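Local coordinates for ferulic acid decarboxylase 1 (Candida dubliniensis, PDB 4ZAD), which binds prenylated FMN with manganese and probably decarboxylates ferulic, p-coumaric and cinnamic acids to the corresponding vinyl aromatics, at residues 173-178 / 263-268; 191-196 / 451-456; 198-203 / 403-408; 233-238 / 339-344. All coordinates share one frame; numbering follows the deposited sequence.

How the contacts relate
All four contacts touch the prenylated FMN, but they differ in burial and chemistry. Contacts 1 and 4 are buried, whereas contacts 2 and 3 are only partly buried. Contact 1 joins two segments of the Rift-related domain; the other three each join that domain to the C-terminal domain. Contact 1 pairs apolar packing with metal coordination, contact 2 meets through methyl groups, contact 3 is polar and contact 4 sets a carboxylate against a proline-rich loop. Contacts 3 and 4, with centres about 11 Å apart, share the bond between Y404 and D236. Contact 2 lies equally near contact 3, and N194 probably hydrogen-bonds K199 between them.

Contact 1. Residues 173-178 / 263-268; sequences TNWSIA and EVPADC. With MN (manganese (II) ion), chain C; K (potassium ion), chain D; 4LU (1-deoxy-5-O-phosphono-1-(3,3,4,5-tetramethyl-9,11-dioxo-2,3,8,9,10,11-hexahydro-7H-quinolino[1,8-fg]pteridin-12-ium-7-y l)-D-ribitol), chain E.
The indole of W175 meets P265 and the backbone of E263 obliquely, neither squarely over a face nor squarely at an edge. Its CH2 lies 4.2 Å from CG of the P265 ring, and the W175 and P265 side chains run past one another in opposite directions. Neighbouring strand 162-166 adds M162 and V164 to the surroundings of the indole. Both segments belong to the Rift-related, FMN-binding part of the UbiD fold: strand 173-176 pairs with 162-166 in the large antiparallel sheet, while 263-265 is an outer strand of a small mixed sheet. The two backbones share no hydrogen bond, and their closest CA atoms, W175 and V264, remain 9.6 Å apart.

While W175 faces the other segment, N174 and the residues after W175 line the cofactor. CG of N174 stands opposite the backbone N (chi1 -163°), and the amide works through both ends: OD1 binds manganese at 2.1 Å, and ND2 donates to cofactor O2P at 2.9 Å with an N-H...O angle of 154°. O2P also ligates the manganese at 2.2 Å, so metal and amide hold the same phosphate oxygen; E240 and two waters are further ligands. The W175 carbonyl oxygen binds potassium. Farther along, I177 O accepts a hydrogen bond from cofactor O2', and I177 CD1 sits 3.3 Å from the ring methyl C8M.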
# COMPACT_ATOMS: atom_id res chain seq x y z
N THR A 173 18.76 17.08 -31.07
CA THR A 173 17.51 16.56 -31.62
C THR A 173 16.84 15.76 -30.55
O THR A 173 17.35 14.71 -30.15
CB THR A 173 17.74 15.64 -32.84
OG1 THR A 173 18.31 16.42 -33.91
CG2 THR A 173 16.42 15.00 -33.31
N ASN A 174 15.71 16.27 -30.06
CA ASN A 174 15.04 15.66 -28.93
C ASN A 174 13.90 14.74 -29.37
O ASN A 174 13.13 15.11 -30.25
CB ASN A 174 14.51 16.72 -27.97
CG ASN A 174 14.18 16.15 -26.60
OD1 ASN A 174 15.06 16.04 -25.73
ND2 ASN A 174 12.92 15.76 -26.40
N TRP A 175 13.81 13.56 -28.76
CA TRP A 175 12.70 12.64 -28.99
C TRP A 175 12.00 12.44 -27.65
O TRP A 175 12.65 12.04 -26.66
CB TRP A 175 13.19 11.29 -29.52
CG TRP A 175 13.78 11.27 -30.92
CD1 TRP A 175 13.99 12.33 -31.75
CD2 TRP A 175 14.27 10.11 -31.63
NE1 TRP A 175 14.56 11.91 -32.93
CE2 TRP A 175 14.75 10.55 -32.88
CE3 TRP A 175 14.35 8.76 -31.33
CZ2 TRP A 175 15.29 9.68 -33.82
CZ3 TRP A 175 14.90 7.90 -32.26
CH2 TRP A 175 15.34 8.36 -33.51
N SER A 176 10.71 12.75 -27.59
CA SER A 176 9.98 12.60 -26.34
C SER A 176 8.51 12.30 -26.55
O SER A 176 8.02 12.42 -27.65
CB SER A 176 10.10 13.87 -25.54
OG SER A 176 9.45 14.90 -26.22
N ILE A 177 7.83 11.92 -25.47
CA ILE A 177 6.37 11.69 -25.49
C ILE A 177 5.74 12.83 -24.77
O ILE A 177 6.24 13.27 -23.74
CB ILE A 177 5.94 10.41 -24.74
CG1 ILE A 177 6.55 9.17 -25.36
CG2 ILE A 177 4.39 10.28 -24.70
CD1 ILE A 177 6.20 7.90 -24.59
N ALA A 178 4.63 13.31 -25.32
CA ALA A 178 3.81 14.32 -24.66
C ALA A 178 2.46 14.16 -25.28
O ALA A 178 2.37 13.77 -26.43
CB ALA A 178 4.35 15.76 -24.88
N GLU A 263 14.85 14.07 -39.28
CA GLU A 263 15.01 12.64 -39.51
C GLU A 263 14.15 11.87 -38.55
O GLU A 263 14.17 12.11 -37.36
CB GLU A 263 16.46 12.21 -39.28
CG GLU A 263 17.35 12.67 -40.40
CD GLU A 263 18.81 12.48 -40.11
OE1 GLU A 263 19.17 12.26 -38.91
OE2 GLU A 263 19.58 12.57 -41.11
N VAL A 264 13.45 10.89 -39.07
CA VAL A 264 12.59 10.07 -38.26
C VAL A 264 12.93 8.60 -38.50
O VAL A 264 13.54 8.28 -39.49
CB VAL A 264 11.16 10.38 -38.62
CG1 VAL A 264 10.88 11.85 -38.30
CG2 VAL A 264 10.89 10.05 -40.09
N PRO A 265 12.56 7.71 -37.56
CA PRO A 265 12.97 6.32 -37.75
C PRO A 265 12.39 5.68 -39.01
O PRO A 265 11.22 5.86 -39.31
CB PRO A 265 12.44 5.62 -36.49
CG PRO A 265 12.08 6.68 -35.50
CD PRO A 265 11.81 7.93 -36.30
N ALA A 266 13.22 4.93 -39.73
CA ALA A 266 12.78 4.15 -40.90
C ALA A 266 11.55 3.31 -40.62
O ALA A 266 10.65 3.25 -41.45
CB ALA A 266 13.91 3.25 -41.39
N ASP A 267 11.49 2.68 -39.45
CA ASP A 267 10.36 1.80 -39.10
C ASP A 267 9.40 2.50 -38.15
O ASP A 267 9.55 2.45 -36.92
CB ASP A 267 10.85 0.49 -38.47
CG ASP A 267 11.73 -0.33 -39.42
OD1 ASP A 267 11.15 -0.99 -40.32
OD2 ASP A 267 12.98 -0.31 -39.25
N CYS A 268 8.44 3.19 -38.74
CA CYS A 268 7.33 3.72 -37.97
C CYS A 268 6.09 3.19 -38.66
O CYS A 268 6.19 2.66 -39.77
CB CYS A 268 7.31 5.24 -37.97
SG CYS A 268 8.75 6.01 -37.30
MN MN C . 15.19 14.83 -23.99
K K D . 13.16 11.82 -23.61
C9 4LU E . 5.01 9.72 -20.72
C8 4LU E . 4.43 8.61 -21.34
C7 4LU E . 3.12 8.67 -21.84
C10 4LU E . 4.61 13.39 -20.79
C6 4LU E . 2.34 9.92 -21.61
N3 4LU E . 3.53 15.86 -21.26
C2 4LU E . 4.84 15.75 -20.97
C13 4LU E . 1.10 10.23 -23.61
C5 4LU E . 0.97 10.06 -22.12
C1 4LU E . 1.08 12.36 -21.12
O2 4LU E . 5.50 16.79 -20.95
N1 4LU E . 5.37 14.52 -20.73
C4 4LU E . 2.73 14.77 -21.31
O4 4LU E . 1.53 15.03 -21.59
C4A 4LU E . 3.23 13.52 -21.07
N5 4LU E . 2.33 12.25 -20.76
C3 4LU E . 0.39 11.35 -21.77
C12 4LU E . 0.06 8.87 -21.83
C5A 4LU E . 3.00 11.05 -20.91
C7M 4LU E . 2.46 7.50 -22.53
C8M 4LU E . 5.29 7.38 -21.49
C9A 4LU E . 4.38 10.98 -20.65
N10 4LU E . 5.18 12.17 -20.57
C1' 4LU E . 6.39 12.22 -19.73
C2' 4LU E . 7.59 12.44 -20.65
O2' 4LU E . 7.50 11.51 -21.75
C3' 4LU E . 8.93 12.28 -19.91
O3' 4LU E . 9.04 13.30 -18.89
C4' 4LU E . 10.14 12.37 -20.86
O4' 4LU E . 11.33 12.56 -20.10
C5' 4LU E . 10.02 13.56 -21.83
O5' 4LU E . 11.14 13.72 -22.68
P 4LU E . 12.25 14.82 -22.47
O2P 4LU E . 13.00 14.63 -23.78
O3P 4LU E . 12.96 14.37 -21.17
O1P 4LU E . 11.53 16.14 -22.31
O HOH W 1 15.44 13.94 -21.90
O HOH W 2 17.51 15.09 -24.08

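Contact 2. Residues 191-196 / 451-456; sequences LVINPQ and FALAPF. With 4LU (1-deoxy-5-O-phosphono-1-(3,3,4,5-tetramethyl-9,11-dioxo-2,3,8,9,10,11-hexahydro-7H-quinolino[1,8-fg]pteridin-12-ium-7-y l)-D-ribitol), chain E.
I193, in a loop without regular structure, meets L453 in the turn that leads into helix 455-458; the nearest CA atoms, those of I193 and A452, lie 9.6 Å apart. Segment 191-196 turns through a cis peptide bond before P195, closed by Q196 N to I193 O at 2.9 Å. L453 rides on a type I beta turn from F451 to A454, and A454 is the N-cap of the helix. The link is made of methyl groups: L453 CD1 stands 4.4 Å from I193 CD1, and L191 CD1 reaches the same methyl at an equal distance. L453 CB also lies over one face of the F451 ring, toward its rim. This apolar bridge joins the Rift-related and C-terminal domains of UbiD near the cofactor, with the likely proton donor E289 beside L453. L191 CD1 approaches cofactor O4 at 3.5 Å. Q196, its chain bent at chi2 (-65°), lets NE2 donate two hydrogen bonds, to cofactor O2 at 3.0 Å (157°) and to O3' at 3.0 Å (167°).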
# COMPACT_ATOMS: atom_id res chain seq x y z
N LEU A 191 0.18 19.35 -24.33
CA LEU A 191 1.04 19.97 -23.33
C LEU A 191 2.46 20.25 -23.82
O LEU A 191 3.10 19.41 -24.46
CB LEU A 191 1.18 19.05 -22.11
CG LEU A 191 0.10 19.04 -21.04
CD1 LEU A 191 0.54 17.99 -20.03
CD2 LEU A 191 -0.01 20.39 -20.39
N VAL A 192 2.94 21.42 -23.40
CA VAL A 192 4.25 21.94 -23.70
C VAL A 192 4.58 22.77 -22.47
O VAL A 192 4.27 23.97 -22.44
CB VAL A 192 4.18 22.82 -24.98
CG1 VAL A 192 5.51 23.54 -25.23
CG2 VAL A 192 3.72 21.98 -26.24
N ILE A 193 5.14 22.17 -21.42
CA ILE A 193 5.35 22.91 -20.15
C ILE A 193 6.77 22.82 -19.65
O ILE A 193 7.51 21.95 -20.02
CB ILE A 193 4.36 22.47 -19.03
CG1 ILE A 193 4.63 21.02 -18.57
CG2 ILE A 193 2.88 22.55 -19.55
CD1 ILE A 193 3.79 20.53 -17.41
N ASN A 194 7.14 23.76 -18.82
CA ASN A 194 8.42 23.75 -18.18
C ASN A 194 8.48 22.54 -17.28
O ASN A 194 7.45 22.12 -16.75
CB ASN A 194 8.62 25.02 -17.35
CG ASN A 194 8.96 26.23 -18.21
OD1 ASN A 194 9.72 26.12 -19.15
ND2 ASN A 194 8.40 27.40 -17.87
N PRO A 195 9.67 21.90 -17.16
CA PRO A 195 10.93 22.11 -17.90
C PRO A 195 11.15 21.07 -19.00
O PRO A 195 12.30 20.70 -19.31
CB PRO A 195 11.99 21.94 -16.82
CG PRO A 195 11.40 20.81 -15.93
CD PRO A 195 9.84 20.88 -16.11
N GLN A 196 10.04 20.59 -19.59
CA GLN A 196 10.09 19.52 -20.57
C GLN A 196 10.84 19.91 -21.83
O GLN A 196 10.78 21.05 -22.30
CB GLN A 196 8.69 19.04 -20.92
CG GLN A 196 7.95 18.49 -19.73
CD GLN A 196 8.59 17.23 -19.15
OE1 GLN A 196 9.59 17.30 -18.41
NE2 GLN A 196 8.02 16.07 -19.50
N PHE A 451 4.92 19.72 -8.97
CA PHE A 451 4.44 19.10 -10.22
C PHE A 451 2.99 19.48 -10.38
O PHE A 451 2.13 19.01 -9.64
CB PHE A 451 4.62 17.57 -10.15
CG PHE A 451 4.25 16.81 -11.43
CD1 PHE A 451 4.43 17.37 -12.68
CD2 PHE A 451 3.79 15.50 -11.34
CE1 PHE A 451 4.12 16.62 -13.84
CE2 PHE A 451 3.48 14.76 -12.46
CZ PHE A 451 3.65 15.31 -13.71
N ALA A 452 2.72 20.37 -11.34
CA ALA A 452 1.36 20.87 -11.64
C ALA A 452 0.28 19.83 -11.92
O ALA A 452 -0.88 20.13 -11.74
CB ALA A 452 1.38 21.90 -12.80
N LEU A 453 0.63 18.64 -12.40
CA LEU A 453 -0.39 17.58 -12.56
C LEU A 453 -0.81 16.89 -11.25
O LEU A 453 -1.93 16.39 -11.19
CB LEU A 453 0.03 16.53 -13.58
CG LEU A 453 -0.21 16.83 -15.08
CD1 LEU A 453 0.64 18.05 -15.59
CD2 LEU A 453 0.07 15.56 -15.92
N ALA A 454 0.04 16.83 -10.22
CA ALA A 454 -0.37 16.24 -8.94
C ALA A 454 -1.73 16.77 -8.61
O ALA A 454 -1.93 17.99 -8.66
CB ALA A 454 0.56 16.60 -7.81
N PRO A 455 -2.69 15.87 -8.28
CA PRO A 455 -4.00 16.35 -7.98
C PRO A 455 -4.04 17.31 -6.82
O PRO A 455 -4.76 18.34 -6.90
CB PRO A 455 -4.76 15.06 -7.67
CG PRO A 455 -4.14 14.10 -8.57
CD PRO A 455 -2.70 14.41 -8.50
N PHE A 456 -3.30 16.99 -5.76
CA PHE A 456 -3.28 17.83 -4.57
C PHE A 456 -2.80 19.25 -4.91
O PHE A 456 -3.18 20.19 -4.22
CB PHE A 456 -2.47 17.20 -3.41
CG PHE A 456 -1.10 16.69 -3.78
CD1 PHE A 456 -0.07 17.55 -4.07
CD2 PHE A 456 -0.83 15.33 -3.79
CE1 PHE A 456 1.19 17.06 -4.38
CE2 PHE A 456 0.44 14.84 -4.09
CZ PHE A 456 1.43 15.68 -4.40
C9 4LU E . 5.01 9.72 -20.72
C8 4LU E . 4.43 8.61 -21.34
C7 4LU E . 3.12 8.67 -21.84
C10 4LU E . 4.61 13.39 -20.79
C6 4LU E . 2.34 9.92 -21.61
N3 4LU E . 3.53 15.86 -21.26
C2 4LU E . 4.84 15.75 -20.97
C13 4LU E . 1.10 10.23 -23.61
C5 4LU E . 0.97 10.06 -22.12
C1 4LU E . 1.08 12.36 -21.12
O2 4LU E . 5.50 16.79 -20.95
N1 4LU E . 5.37 14.52 -20.73
C4 4LU E . 2.73 14.77 -21.31
O4 4LU E . 1.53 15.03 -21.59
C4A 4LU E . 3.23 13.52 -21.07
N5 4LU E . 2.33 12.25 -20.76
C3 4LU E . 0.39 11.35 -21.77
C12 4LU E . 0.06 8.87 -21.83
C5A 4LU E . 3.00 11.05 -20.91
C7M 4LU E . 2.46 7.50 -22.53
C8M 4LU E . 5.29 7.38 -21.49
C9A 4LU E . 4.38 10.98 -20.65
N10 4LU E . 5.18 12.17 -20.57
C1' 4LU E . 6.39 12.22 -19.73
C2' 4LU E . 7.59 12.44 -20.65
O2' 4LU E . 7.50 11.51 -21.75
C3' 4LU E . 8.93 12.28 -19.91
O3' 4LU E . 9.04 13.30 -18.89
C4' 4LU E . 10.14 12.37 -20.86
O4' 4LU E . 11.33 12.56 -20.10
C5' 4LU E . 10.02 13.56 -21.83
O5' 4LU E . 11.14 13.72 -22.68
P 4LU E . 12.25 14.82 -22.47
O2P 4LU E . 13.00 14.63 -23.78
O3P 4LU E . 12.96 14.37 -21.17
O1P 4LU E . 11.53 16.14 -22.31

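Contact 3. Residues 198-203 / 403-408; sequences VKQVSD and CYKVCS. With 4LU (1-deoxy-5-O-phosphono-1-(3,3,4,5-tetramethyl-9,11-dioxo-2,3,8,9,10,11-hexahydro-7H-quinolino[1,8-fg]pteridin-12-ium-7-y l)-D-ribitol), chain E.
Q200 OE1 and Y404 OH approach from opposite directions to 3.4 Å, the closest point of a sparse contact; the amide and ring planes are 34° apart. No hydrogen bond joins this pair. The phenol's strong partner is D236, whose OD2 also takes a weak bond from Q200 NE2, and Q200 OE1 has a weak bond with H197. The closer packing lies on the loop itself, where K405 CB sits 3.9 Å above the centre of the Y404 ring. The loop closes in a type I turn from K405 to S408, with K405 O accepting from both S408 N and S408 OG. By contrast, the partly exposed flank of helix 197-207 carries a salt bridge from K199 NZ to D203 OD2 at 3.1 Å. K405 runs extended past Q200 and bends only at its last torsion (chi4 -62°), which delivers NZ to cofactor O3P at 2.7 Å. This lysine-to-phosphate hydrogen bond, where the Rift-related and C-terminal domains meet, is part of the FMN phosphate site of this UbiD enzyme.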
# COMPACT_ATOMS: atom_id res chain seq x y z
N VAL A 198 10.30 19.34 -25.00
CA VAL A 198 9.49 19.91 -26.10
C VAL A 198 9.41 21.43 -25.96
O VAL A 198 9.38 22.12 -26.97
CB VAL A 198 8.07 19.33 -26.23
CG1 VAL A 198 8.10 17.91 -26.75
CG2 VAL A 198 7.37 19.35 -24.93
N LYS A 199 9.40 21.92 -24.71
CA LYS A 199 9.44 23.36 -24.42
C LYS A 199 10.82 24.00 -24.49
O LYS A 199 10.96 25.02 -25.09
CB LYS A 199 8.85 23.65 -23.03
CG LYS A 199 8.93 25.10 -22.62
CD LYS A 199 7.63 25.60 -22.04
CE LYS A 199 7.64 27.14 -21.90
NZ LYS A 199 8.95 27.63 -21.33
N GLN A 200 11.82 23.42 -23.83
CA GLN A 200 13.21 23.88 -23.96
C GLN A 200 13.61 24.14 -25.40
O GLN A 200 14.12 25.23 -25.73
CB GLN A 200 14.19 22.90 -23.29
CG GLN A 200 14.23 23.10 -21.79
CD GLN A 200 15.27 22.27 -21.06
OE1 GLN A 200 14.93 21.54 -20.12
NE2 GLN A 200 16.54 22.39 -21.46
N VAL A 201 13.34 23.15 -26.25
CA VAL A 201 13.76 23.19 -27.65
C VAL A 201 12.97 24.24 -28.41
O VAL A 201 13.53 24.99 -29.18
CB VAL A 201 13.63 21.83 -28.33
CG1 VAL A 201 14.11 21.92 -29.75
CG2 VAL A 201 14.45 20.79 -27.60
N SER A 202 11.67 24.30 -28.18
CA SER A 202 10.86 25.26 -28.88
C SER A 202 11.11 26.68 -28.34
O SER A 202 10.92 27.65 -29.10
CB SER A 202 9.38 24.87 -28.81
OG SER A 202 8.93 24.69 -27.47
N ASP A 203 11.54 26.78 -27.06
CA ASP A 203 11.91 28.05 -26.42
C ASP A 203 13.03 28.69 -27.22
O ASP A 203 13.18 29.90 -27.20
CB ASP A 203 12.45 27.89 -24.98
CG ASP A 203 11.38 27.92 -23.89
OD1 ASP A 203 10.22 28.23 -24.15
OD2 ASP A 203 11.73 27.60 -22.72
N CYS A 403 19.29 16.95 -11.45
CA CYS A 403 17.98 16.34 -11.23
C CYS A 403 16.75 17.29 -11.22
O CYS A 403 15.63 16.83 -11.08
CB CYS A 403 18.03 15.61 -9.91
SG CYS A 403 19.41 14.49 -9.77
N TYR A 404 16.95 18.59 -11.37
CA TYR A 404 15.87 19.56 -11.26
C TYR A 404 14.65 19.18 -12.09
O TYR A 404 13.53 19.27 -11.61
CB TYR A 404 16.35 20.98 -11.63
CG TYR A 404 16.37 21.29 -13.09
CD1 TYR A 404 17.41 20.86 -13.88
CD2 TYR A 404 15.32 22.01 -13.69
CE1 TYR A 404 17.44 21.14 -15.25
CE2 TYR A 404 15.36 22.30 -15.09
CZ TYR A 404 16.41 21.85 -15.85
OH TYR A 404 16.51 22.08 -17.21
N LYS A 405 14.89 18.76 -13.33
CA LYS A 405 13.84 18.28 -14.19
C LYS A 405 13.52 16.79 -13.97
O LYS A 405 12.32 16.38 -13.95
CB LYS A 405 14.28 18.47 -15.65
CG LYS A 405 13.46 17.65 -16.63
CD LYS A 405 13.71 18.05 -18.09
CE LYS A 405 12.89 17.16 -19.04
NZ LYS A 405 13.29 15.75 -18.93
N VAL A 406 14.57 15.97 -13.86
CA VAL A 406 14.41 14.52 -13.83
C VAL A 406 13.38 14.15 -12.77
O VAL A 406 12.43 13.40 -13.07
CB VAL A 406 15.72 13.79 -13.53
CG1 VAL A 406 15.43 12.38 -13.07
CG2 VAL A 406 16.70 13.85 -14.74
N CYS A 407 13.56 14.68 -11.56
CA CYS A 407 12.70 14.36 -10.41
C CYS A 407 11.49 15.30 -10.23
O CYS A 407 10.86 15.28 -9.19
CB CYS A 407 13.53 14.35 -9.12
SG CYS A 407 14.87 13.14 -9.13
N SER A 408 11.17 16.10 -11.23
CA SER A 408 10.16 17.12 -11.06
C SER A 408 8.80 16.53 -10.70
O SER A 408 8.02 17.17 -9.98
CB SER A 408 10.04 17.92 -12.32
OG SER A 408 9.60 17.05 -13.34
C9 4LU E . 5.01 9.72 -20.72
C8 4LU E . 4.43 8.61 -21.34
C7 4LU E . 3.12 8.67 -21.84
C10 4LU E . 4.61 13.39 -20.79
C6 4LU E . 2.34 9.92 -21.61
N3 4LU E . 3.53 15.86 -21.26
C2 4LU E . 4.84 15.75 -20.97
C13 4LU E . 1.10 10.23 -23.61
C5 4LU E . 0.97 10.06 -22.12
C1 4LU E . 1.08 12.36 -21.12
O2 4LU E . 5.50 16.79 -20.95
N1 4LU E . 5.37 14.52 -20.73
C4 4LU E . 2.73 14.77 -21.31
O4 4LU E . 1.53 15.03 -21.59
C4A 4LU E . 3.23 13.52 -21.07
N5 4LU E . 2.33 12.25 -20.76
C3 4LU E . 0.39 11.35 -21.77
C12 4LU E . 0.06 8.87 -21.83
C5A 4LU E . 3.00 11.05 -20.91
C7M 4LU E . 2.46 7.50 -22.53
C8M 4LU E . 5.29 7.38 -21.49
C9A 4LU E . 4.38 10.98 -20.65
N10 4LU E . 5.18 12.17 -20.57
C1' 4LU E . 6.39 12.22 -19.73
C2' 4LU E . 7.59 12.44 -20.65
O2' 4LU E . 7.50 11.51 -21.75
C3' 4LU E . 8.93 12.28 -19.91
O3' 4LU E . 9.04 13.30 -18.89
C4' 4LU E . 10.14 12.37 -20.86
O4' 4LU E . 11.33 12.56 -20.10
C5' 4LU E . 10.02 13.56 -21.83
O5' 4LU E . 11.14 13.72 -22.68
P 4LU E . 12.25 14.82 -22.47
O2P 4LU E . 13.00 14.63 -23.78
O3P 4LU E . 12.96 14.37 -21.17
O1P 4LU E . 11.53 16.14 -22.31

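Contact 4. Residues 233-238 / 339-344; sequences PIPDGA and SAETKY. With 4LU (1-deoxy-5-O-phosphono-1-(3,3,4,5-tetramethyl-9,11-dioxo-2,3,8,9,10,11-hexahydro-7H-quinolino[1,8-fg]pteridin-12-ium-7-y l)-D-ribitol), chain E.
P233 meets E341 with both its ring and its carbonyl: its O lies 3.2 Å from E341 CG, and its CG is 4.2 Å from E341 CB. P233 CB meanwhile lies 3.6 Å from cofactor O4', so the residue lies between helix 334-347 and the ribityl chain, touching both. At I234 the main chain makes the approach, CA coming within 3.6 Å of E341 OE2, while the end of its side chain leads away toward E240 and the metals. P235 crosses the glutamate at about a right angle, with CD 3.7 Å from OE2. P235 then opens a type II beta turn closed by A238 N to P235 O at 3.0 Å, in which G237 takes a positive phi (80°).

E341 leaves its helix with CG opposite the backbone N (chi1 -176°) and folds at chi2 (76°), which brings the carboxylate against the main chain of P233 and I234. Its OE2 and P233 O, both acceptors, stand 3.5 Å apart without a bond; OE1 forms a salt bridge with R110, and OE2 too is hydrogen-bonded outside the two segments. Helix 334-347 thus backs the proline-rich loop that lines the ribityl-phosphate end of the prenylated FMN pocket, where the Rift-related and C-terminal domains of UbiD meet.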
# COMPACT_ATOMS: atom_id res chain seq x y z
N PRO A 233 13.85 10.89 -18.98
CA PRO A 233 14.46 12.23 -18.93
C PRO A 233 15.98 12.18 -18.91
O PRO A 233 16.60 12.38 -17.85
CB PRO A 233 13.94 12.79 -17.62
CG PRO A 233 13.84 11.59 -16.75
CD PRO A 233 13.36 10.49 -17.66
N ILE A 234 16.58 11.90 -20.07
CA ILE A 234 18.03 12.02 -20.24
C ILE A 234 18.42 13.51 -20.31
O ILE A 234 17.55 14.41 -20.30
CB ILE A 234 18.56 11.24 -21.46
CG1 ILE A 234 18.05 11.81 -22.79
CG2 ILE A 234 18.22 9.76 -21.35
CD1 ILE A 234 18.94 11.42 -23.93
N PRO A 235 19.72 13.79 -20.35
CA PRO A 235 20.02 15.18 -19.96
C PRO A 235 19.56 16.26 -20.96
O PRO A 235 19.40 15.99 -22.16
CB PRO A 235 21.56 15.16 -19.84
CG PRO A 235 21.86 13.70 -19.37
CD PRO A 235 20.91 12.91 -20.29
N ASP A 236 19.37 17.47 -20.45
CA ASP A 236 19.25 18.67 -21.31
C ASP A 236 20.30 18.59 -22.39
O ASP A 236 21.44 18.19 -22.13
CB ASP A 236 19.46 19.96 -20.50
CG ASP A 236 18.36 20.20 -19.49
OD1 ASP A 236 17.51 19.32 -19.30
OD2 ASP A 236 18.32 21.23 -18.85
N GLY A 237 19.95 18.94 -23.62
CA GLY A 237 20.96 18.98 -24.70
C GLY A 237 21.29 17.62 -25.30
O GLY A 237 22.01 17.55 -26.28
N ALA A 238 20.76 16.54 -24.74
CA ALA A 238 21.15 15.21 -25.18
C ALA A 238 20.26 14.69 -26.32
O ALA A 238 19.03 14.74 -26.21
CB ALA A 238 21.13 14.26 -24.03
N SER A 339 13.09 6.55 -12.40
CA SER A 339 13.88 5.75 -11.45
C SER A 339 15.25 5.42 -12.02
O SER A 339 16.25 5.55 -11.31
CB SER A 339 13.18 4.43 -11.10
OG SER A 339 11.97 4.69 -10.47
N ALA A 340 15.27 4.98 -13.27
CA ALA A 340 16.49 4.64 -13.96
C ALA A 340 17.39 5.87 -14.11
O ALA A 340 18.55 5.82 -13.74
CB ALA A 340 16.20 4.03 -15.29
N GLU A 341 16.87 6.97 -14.62
CA GLU A 341 17.76 8.12 -14.71
C GLU A 341 18.25 8.58 -13.31
O GLU A 341 19.40 8.96 -13.17
CB GLU A 341 17.15 9.26 -15.49
CG GLU A 341 18.09 10.48 -15.70
CD GLU A 341 19.18 10.29 -16.75
OE1 GLU A 341 19.44 9.15 -17.19
OE2 GLU A 341 19.80 11.30 -17.14
N THR A 342 17.42 8.52 -12.28
CA THR A 342 17.86 8.99 -10.98
C THR A 342 18.94 8.06 -10.41
O THR A 342 19.86 8.50 -9.68
CB THR A 342 16.70 9.15 -10.02
OG1 THR A 342 15.67 9.94 -10.64
CG2 THR A 342 17.17 9.83 -8.73
N LYS A 343 18.86 6.78 -10.76
CA LYS A 343 19.89 5.82 -10.33
C LYS A 343 21.18 6.24 -11.02
O LYS A 343 22.18 6.37 -10.38
CB LYS A 343 19.54 4.39 -10.73
CG LYS A 343 19.86 3.35 -9.71
CD LYS A 343 21.35 3.11 -9.46
CE LYS A 343 21.61 1.59 -9.00
NZ LYS A 343 20.92 0.51 -9.90
N TYR A 344 21.13 6.47 -12.33
CA TYR A 344 22.32 6.85 -13.03
C TYR A 344 22.94 8.08 -12.38
O TYR A 344 24.06 8.04 -11.92
CB TYR A 344 22.14 7.05 -14.53
CG TYR A 344 23.46 7.45 -15.16
CD1 TYR A 344 24.51 6.52 -15.31
CD2 TYR A 344 23.71 8.76 -15.51
CE1 TYR A 344 25.75 6.91 -15.82
CE2 TYR A 344 24.93 9.15 -16.01
CZ TYR A 344 25.94 8.23 -16.16
OH TYR A 344 27.15 8.66 -16.69
C9 4LU E . 5.01 9.72 -20.72
C8 4LU E . 4.43 8.61 -21.34
C7 4LU E . 3.12 8.67 -21.84
C10 4LU E . 4.61 13.39 -20.79
C6 4LU E . 2.34 9.92 -21.61
N3 4LU E . 3.53 15.86 -21.26
C2 4LU E . 4.84 15.75 -20.97
C13 4LU E . 1.10 10.23 -23.61
C5 4LU E . 0.97 10.06 -22.12
C1 4LU E . 1.08 12.36 -21.12
O2 4LU E . 5.50 16.79 -20.95
N1 4LU E . 5.37 14.52 -20.73
C4 4LU E . 2.73 14.77 -21.31
O4 4LU E . 1.53 15.03 -21.59
C4A 4LU E . 3.23 13.52 -21.07
N5 4LU E . 2.33 12.25 -20.76
C3 4LU E . 0.39 11.35 -21.77
C12 4LU E . 0.06 8.87 -21.83
C5A 4LU E . 3.00 11.05 -20.91
C7M 4LU E . 2.46 7.50 -22.53
C8M 4LU E . 5.29 7.38 -21.49
C9A 4LU E . 4.38 10.98 -20.65
N10 4LU E . 5.18 12.17 -20.57
C1' 4LU E . 6.39 12.22 -19.73
C2' 4LU E . 7.59 12.44 -20.65
O2' 4LU E . 7.50 11.51 -21.75
C3' 4LU E . 8.93 12.28 -19.91
O3' 4LU E . 9.04 13.30 -18.89
C4' 4LU E . 10.14 12.37 -20.86
O4' 4LU E . 11.33 12.56 -20.10
C5' 4LU E . 10.02 13.56 -21.83
O5' 4LU E . 11.14 13.72 -22.68
P 4LU E . 12.25 14.82 -22.47
O2P 4LU E . 13.00 14.63 -23.78
O3P 4LU E . 12.96 14.37 -21.17
O1P 4LU E . 11.53 16.14 -22.31